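Long-range contacts in protection of telomeres protein poz1 (PDB 5WE0), which binds telomeric DNA in fission yeast and negatively regulates telomerase and telomere length: residues S9-L14 against P53-I58; F17-N22 against D234-E239. All coordinates share one frame; numbering follows the deposited sequence.

Contact 1. Residues S9-L14 against P53-I58; sequences SVLNTL and PIFMDI
Leu11 and Leu14, one turn apart on helix 2-18, meet Pro53, Phe55 and Met56 at the start of helix 54-64 in a buried helix-helix packing of this all-helical protein. The short axes run 11.1 Å apart at closest approach and cross at 47°, a spacing wide enough for large side chains to fill the space between them. Leu11 and Pro53 approach tip to tip, CD1 of the leucine lying 3.7 Å from CG of the proline, which occupies the N-cap position of its helix. A second bump from helix 54-64 is Met56. Bends at chi2 (-88°) and chi3 (-77°) fold its thioether into the hollow bordered by Leu11 and Leu14, where SD sits 3.7 Å from Leu14 CD1 and 4.1 Å from Leu11 CD2. Its chain passes both leucines at about a right angle, while its CG lies over the outer part of one face of the neighbouring Phe55 ring. An alanine in place of Met56 would probably leave a gap against Leu11 CD2 and Leu14 CD1 and take the cover from that part of the ring face. Leu41 and Leu38 of helix 31-43 pack on Leu11 and Leu14, respectively, and an aromatic side chain of another protein chain packs on Leu11. Beside the methionine, the Phe55 ring reaches the backbone of helix 2-18, its CZ 3.5 Å from Leu11 O and its CE1 4.0 Å from Leu14 C.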
loop_
_atom_site.group_PDB
_atom_site.type_symbol
_atom_site.label_atom_id
_atom_site.label_comp_id
_atom_site.label_asym_id
_atom_site.label_seq_id
_atom_site.Cartn_x
_atom_site.Cartn_y
_atom_site.Cartn_z
ATOM N N SER A 9 18.932 13.574 7.488
ATOM C CA SER A 9 18.232 14.776 7.907
ATOM C C SER A 9 17.015 15.044 7.019
ATOM O O SER A 9 15.956 15.450 7.516
ATOM C CB SER A 9 19.201 15.962 7.911
ATOM O OG SER A 9 18.562 17.084 8.482
ATOM N N VAL A 10 17.128 14.811 5.705
ATOM C CA VAL A 10 15.941 14.933 4.843
ATOM C C VAL A 10 14.844 13.968 5.302
ATOM O O VAL A 10 13.658 14.321 5.339
ATOM C CB VAL A 10 16.313 14.709 3.363
ATOM C CG1 VAL A 10 15.051 14.707 2.502
ATOM C CG2 VAL A 10 17.320 15.767 2.879
ATOM N N LEU A 11 15.227 12.736 5.686
ATOM C CA LEU A 11 14.250 11.777 6.212
ATOM C C LEU A 11 13.558 12.308 7.462
ATOM O O LEU A 11 12.329 12.188 7.601
ATOM C CB LEU A 11 14.922 10.430 6.512
ATOM C CG LEU A 11 15.005 9.436 5.347
ATOM C CD1 LEU A 11 15.633 8.119 5.768
ATOM C CD2 LEU A 11 13.634 9.212 4.722
ATOM N N ASN A 12 14.327 12.913 8.381
ATOM C CA ASN A 12 13.735 13.489 9.589
ATOM C C ASN A 12 12.767 14.610 9.265
ATOM O O ASN A 12 11.723 14.745 9.913
ATOM C CB ASN A 12 14.832 13.992 10.534
ATOM C CG ASN A 12 15.697 12.870 11.044
ATOM O OD1 ASN A 12 16.926 12.931 10.981
ATOM N ND2 ASN A 12 15.054 11.814 11.530
ATOM N N THR A 13 13.087 15.429 8.268
ATOM C CA THR A 13 12.130 16.445 7.839
ATOM C C THR A 13 10.854 15.821 7.277
ATOM O O THR A 13 9.743 16.300 7.565
ATOM C CB THR A 13 12.781 17.388 6.822
ATOM O OG1 THR A 13 13.802 18.155 7.485
ATOM C CG2 THR A 13 11.737 18.320 6.174
ATOM N N LEU A 14 10.982 14.784 6.440
ATOM C CA LEU A 14 9.777 14.152 5.891
ATOM C C LEU A 14 8.890 13.585 6.997
ATOM O O LEU A 14 7.654 13.645 6.905
ATOM C CB LEU A 14 10.145 13.070 4.875
ATOM C CG LEU A 14 10.340 13.566 3.433
ATOM C CD1 LEU A 14 10.621 12.387 2.505
ATOM C CD2 LEU A 14 9.143 14.378 2.932
ATOM N N PRO A 53 12.435 3.583 5.674
ATOM C CA PRO A 53 11.771 3.623 6.988
ATOM C C PRO A 53 10.281 3.323 6.843
ATOM O O PRO A 53 9.646 3.676 5.853
ATOM C CB PRO A 53 12.001 5.069 7.465
ATOM C CG PRO A 53 13.137 5.592 6.647
ATOM C CD PRO A 53 13.065 4.871 5.322
ATOM N N ILE A 54 9.712 2.676 7.855
ATOM C CA ILE A 54 8.343 2.202 7.712
ATOM C C ILE A 54 7.358 3.369 7.599
ATOM O O ILE A 54 6.316 3.248 6.924
ATOM C CB ILE A 54 8.005 1.249 8.874
ATOM C CG1 ILE A 54 6.985 0.221 8.418
ATOM C CG2 ILE A 54 7.479 2.001 10.078
ATOM C CD1 ILE A 54 7.542 -0.642 7.254
ATOM N N PHE A 55 7.670 4.527 8.212
ATOM C CA PHE A 55 6.748 5.660 8.116
ATOM C C PHE A 55 6.600 6.124 6.664
ATOM O O PHE A 55 5.537 6.624 6.277
ATOM C CB PHE A 55 7.206 6.824 9.022
ATOM C CG PHE A 55 8.303 7.688 8.422
ATOM C CD1 PHE A 55 7.987 8.780 7.604
ATOM C CD2 PHE A 55 9.645 7.420 8.691
ATOM C CE1 PHE A 55 9.007 9.581 7.041
ATOM C CE2 PHE A 55 10.672 8.210 8.132
ATOM C CZ PHE A 55 10.347 9.282 7.294
ATOM N N MET A 56 7.630 5.911 5.838
ATOM C CA MET A 56 7.547 6.292 4.431
ATOM C C MET A 56 6.623 5.366 3.641
ATOM O O MET A 56 5.814 5.843 2.835
ATOM C CB MET A 56 8.942 6.292 3.792
ATOM C CG MET A 56 9.908 7.327 4.396
ATOM S SD MET A 56 9.740 8.912 3.542
ATOM C CE MET A 56 10.629 8.584 2.007
ATOM N N ASP A 57 6.743 4.046 3.834
ATOM C CA ASP A 57 5.815 3.108 3.194
ATOM C C ASP A 57 4.371 3.375 3.598
ATOM O O ASP A 57 3.465 3.298 2.760
ATOM C CB ASP A 57 6.194 1.663 3.525
ATOM C CG ASP A 57 7.384 1.167 2.712
ATOM O OD1 ASP A 57 7.651 1.732 1.629
ATOM O OD2 ASP A 57 8.026 0.191 3.131
ATOM N N ILE A 58 4.140 3.684 4.878
ATOM C CA ILE A 58 2.786 3.943 5.366
ATOM C C ILE A 58 2.211 5.174 4.694
ATOM O O ILE A 58 1.043 5.187 4.290
ATOM C CB ILE A 58 2.780 4.083 6.906
ATOM C CG1 ILE A 58 2.990 2.723 7.568
ATOM C CG2 ILE A 58 1.494 4.721 7.404
ATOM C CD1 ILE A 58 3.210 2.811 9.065
#

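Contact 2. Residues F17-N22 against D234-E239; sequences FFIKEN and DFKQRE
Two backbone carbonyls, one from each segment, grip the side-chain nitrogen NE2 of Gln237. It donates to Glu21 O across the contact at 3.0 Å and to Phe235 O of its own segment at 2.9 Å, both acceptors lying nearly in the amide plane. This pair of fairly straight bonds fixes the rotation of the amide, and Gln221 of helix 209-230 gives Glu21 O a second donor. Lys236 makes the other polar link: its extended chain carries NZ to 3.1 Å from Ile19 O, with the nitrogen tilted 34° from the carbonyl plane, and on the way CD passes 3.9 Å from Ile19 CG2. The arrangement joins two loops, the one that leaves helix 2-18 at Ile19 and the one between helices 209-230 and 238-241. The latter is shaped by an Asx turn, in which Asp234 OD1 accepts from Lys236 N, and by Glu228, whose OE1 takes the backbone N-H groups of Phe235 and Gln237. Ile19 lies against this turn: CG2, anti to the backbone N, is 3.7 Å from Phe235 CA, and CD1 rests 3.7 Å from Asp234 O. The Phe235 ring itself continues inward onto Ile54 and Ile58 of helix 54-64. Glu21 packs its CB and CG against Lys236 O, CB at 3.6 Å.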
loop_
_atom_site.group_PDB
_atom_site.type_symbol
_atom_site.label_atom_id
_atom_site.label_comp_id
_atom_site.label_asym_id
_atom_site.label_seq_id
_atom_site.Cartn_x
_atom_site.Cartn_y
_atom_site.Cartn_z
ATOM N N PHE A 17 6.403 15.878 8.169
ATOM C CA PHE A 17 5.302 16.099 7.242
ATOM C C PHE A 17 4.440 14.850 7.083
ATOM O O PHE A 17 3.229 14.958 6.843
ATOM C CB PHE A 17 5.820 16.536 5.856
ATOM C CG PHE A 17 6.285 17.973 5.794
ATOM C CD1 PHE A 17 7.585 18.309 6.128
ATOM C CD2 PHE A 17 5.410 18.985 5.439
ATOM C CE1 PHE A 17 8.023 19.635 6.088
ATOM C CE2 PHE A 17 5.838 20.316 5.404
ATOM C CZ PHE A 17 7.149 20.635 5.726
ATOM N N PHE A 18 5.032 13.668 7.214
ATOM C CA PHE A 18 4.323 12.451 6.814
ATOM C C PHE A 18 3.536 11.803 7.946
ATOM O O PHE A 18 2.426 11.313 7.718
ATOM C CB PHE A 18 5.308 11.426 6.231
ATOM C CG PHE A 18 5.625 11.658 4.782
ATOM C CD1 PHE A 18 5.030 12.717 4.093
ATOM C CD2 PHE A 18 6.496 10.808 4.098
ATOM C CE1 PHE A 18 5.311 12.943 2.743
ATOM C CE2 PHE A 18 6.778 11.020 2.740
ATOM C CZ PHE A 18 6.184 12.088 2.063
ATOM N N ILE A 19 4.079 11.792 9.160
ATOM C CA ILE A 19 3.461 11.047 10.252
ATOM C C ILE A 19 2.227 11.796 10.736
ATOM O O ILE A 19 2.293 12.975 11.096
ATOM C CB ILE A 19 4.472 10.796 11.380
ATOM C CG1 ILE A 19 5.586 9.891 10.851
ATOM C CG2 ILE A 19 3.794 10.142 12.561
ATOM C CD1 ILE A 19 6.580 9.431 11.882
ATOM N N LYS A 20 1.087 11.115 10.716
ATOM C CA LYS A 20 -0.200 11.678 11.080
ATOM C C LYS A 20 -0.885 10.807 12.123
ATOM O O LYS A 20 -0.648 9.594 12.202
ATOM C CB LYS A 20 -1.103 11.791 9.853
ATOM C CG LYS A 20 -0.602 12.707 8.743
ATOM C CD LYS A 20 -0.685 14.170 9.173
ATOM C CE LYS A 20 -0.386 15.099 7.989
ATOM N NZ LYS A 20 -0.426 16.553 8.350
ATOM N N GLU A 21 -1.713 11.453 12.949
ATOM C CA GLU A 21 -2.644 10.714 13.799
ATOM C C GLU A 21 -3.617 9.908 12.947
ATOM O O GLU A 21 -3.867 8.718 13.202
ATOM C CB GLU A 21 -3.407 11.683 14.708
ATOM C CG GLU A 21 -4.514 11.002 15.510
ATOM C CD GLU A 21 -5.214 11.930 16.491
ATOM O OE1 GLU A 21 -5.362 13.135 16.183
ATOM O OE2 GLU A 21 -5.633 11.444 17.564
ATOM N N ASN A 22 -4.200 10.559 11.944
ATOM C CA ASN A 22 -4.999 9.879 10.939
ATOM C C ASN A 22 -4.136 9.656 9.704
ATOM O O ASN A 22 -2.952 9.330 9.834
ATOM C CB ASN A 22 -6.273 10.668 10.628
ATOM C CG ASN A 22 -7.096 10.947 11.868
ATOM O OD1 ASN A 22 -7.522 10.022 12.570
ATOM N ND2 ASN A 22 -7.287 12.227 12.176
ATOM N N ASP A 234 6.888 6.410 17.105
ATOM C CA ASP A 234 5.906 7.429 17.449
ATOM C C ASP A 234 5.119 7.704 16.185
ATOM O O ASP A 234 5.673 8.206 15.200
ATOM C CB ASP A 234 6.579 8.686 18.010
ATOM C CG ASP A 234 5.595 9.801 18.341
ATOM O OD1 ASP A 234 4.357 9.617 18.245
ATOM O OD2 ASP A 234 6.080 10.865 18.789
ATOM N N PHE A 235 3.841 7.342 16.209
ATOM C CA PHE A 235 2.921 7.557 15.103
ATOM C C PHE A 235 1.780 8.452 15.540
ATOM O O PHE A 235 0.663 8.345 15.026
ATOM C CB PHE A 235 2.396 6.229 14.557
ATOM C CG PHE A 235 3.353 5.551 13.602
ATOM C CD1 PHE A 235 3.482 6.009 12.288
ATOM C CD2 PHE A 235 4.104 4.453 14.004
ATOM C CE1 PHE A 235 4.354 5.411 11.415
ATOM C CE2 PHE A 235 4.994 3.822 13.124
ATOM C CZ PHE A 235 5.131 4.306 11.837
ATOM N N LYS A 236 2.055 9.295 16.537
ATOM C CA LYS A 236 1.109 10.287 17.036
ATOM C C LYS A 236 -0.211 9.630 17.423
ATOM O O LYS A 236 -1.293 10.188 17.234
ATOM C CB LYS A 236 0.911 11.412 16.012
ATOM C CG LYS A 236 2.195 12.203 15.779
ATOM C CD LYS A 236 2.191 13.069 14.521
ATOM C CE LYS A 236 3.541 13.828 14.415
ATOM N NZ LYS A 236 3.691 14.713 13.207
ATOM N N GLN A 237 -0.111 8.435 18.005
ATOM C CA GLN A 237 -1.272 7.673 18.439
ATOM C C GLN A 237 -1.566 7.868 19.922
ATOM O O GLN A 237 -2.386 7.126 20.472
ATOM C CB GLN A 237 -1.079 6.173 18.154
ATOM C CG GLN A 237 -0.966 5.789 16.703
ATOM C CD GLN A 237 -2.181 6.233 15.914
ATOM O OE1 GLN A 237 -3.294 5.752 16.127
ATOM N NE2 GLN A 237 -1.976 7.172 15.009
ATOM N N ARG A 238 -0.932 8.855 20.569
ATOM C CA ARG A 238 -1.073 9.032 22.015
ATOM C C ARG A 238 -2.534 9.208 22.427
ATOM O O ARG A 238 -2.995 8.582 23.388
ATOM C CB ARG A 238 -0.212 10.211 22.492
ATOM C CG ARG A 238 -0.629 11.594 21.980
ATOM C CD ARG A 238 -0.163 12.714 22.910
ATOM N NE ARG A 238 -1.028 13.894 22.835
ATOM C CZ ARG A 238 -2.201 14.021 23.457
ATOM N NH1 ARG A 238 -2.683 13.030 24.197
ATOM N NH2 ARG A 238 -2.904 15.141 23.323
ATOM N N GLU A 239 -3.292 10.028 21.693
ATOM C CA GLU A 239 -4.690 10.259 22.047
ATOM C C GLU A 239 -5.575 9.034 21.830
ATOM O O GLU A 239 -6.678 8.984 22.382
ATOM C CB GLU A 239 -5.254 11.423 21.229
ATOM C CG GLU A 239 -6.489 12.101 21.836
ATOM C CD GLU A 239 -6.167 13.298 22.714
ATOM O OE1 GLU A 239 -5.020 13.783 22.647
ATOM O OE2 GLU A 239 -7.072 13.770 23.452
#

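How the contacts relate
From the N terminus, helix 2-18 supplies the first segment of contact 1 and then, at its C-terminal end, that of contact 2. Contact 1 closes a loop of 38 residues containing helix 31-43; contact 2 closes one of 211 residues, bringing the chain's C-terminal region back to its first helix. Because 17-22 falls inside the first loop and 234-239 beyond it, the two cross rather than nest. They share packing: Phe18 meets Met56, and Ile19 CD1 lies against Phe55 CB, so the start of helix 54-64, itself part of contact 1, also packs against residues of contact 2. Shortly before contact 2, Cys231 is disulfide-bonded to Cys113 of helix 93-115, a further tie on the same C-terminal region.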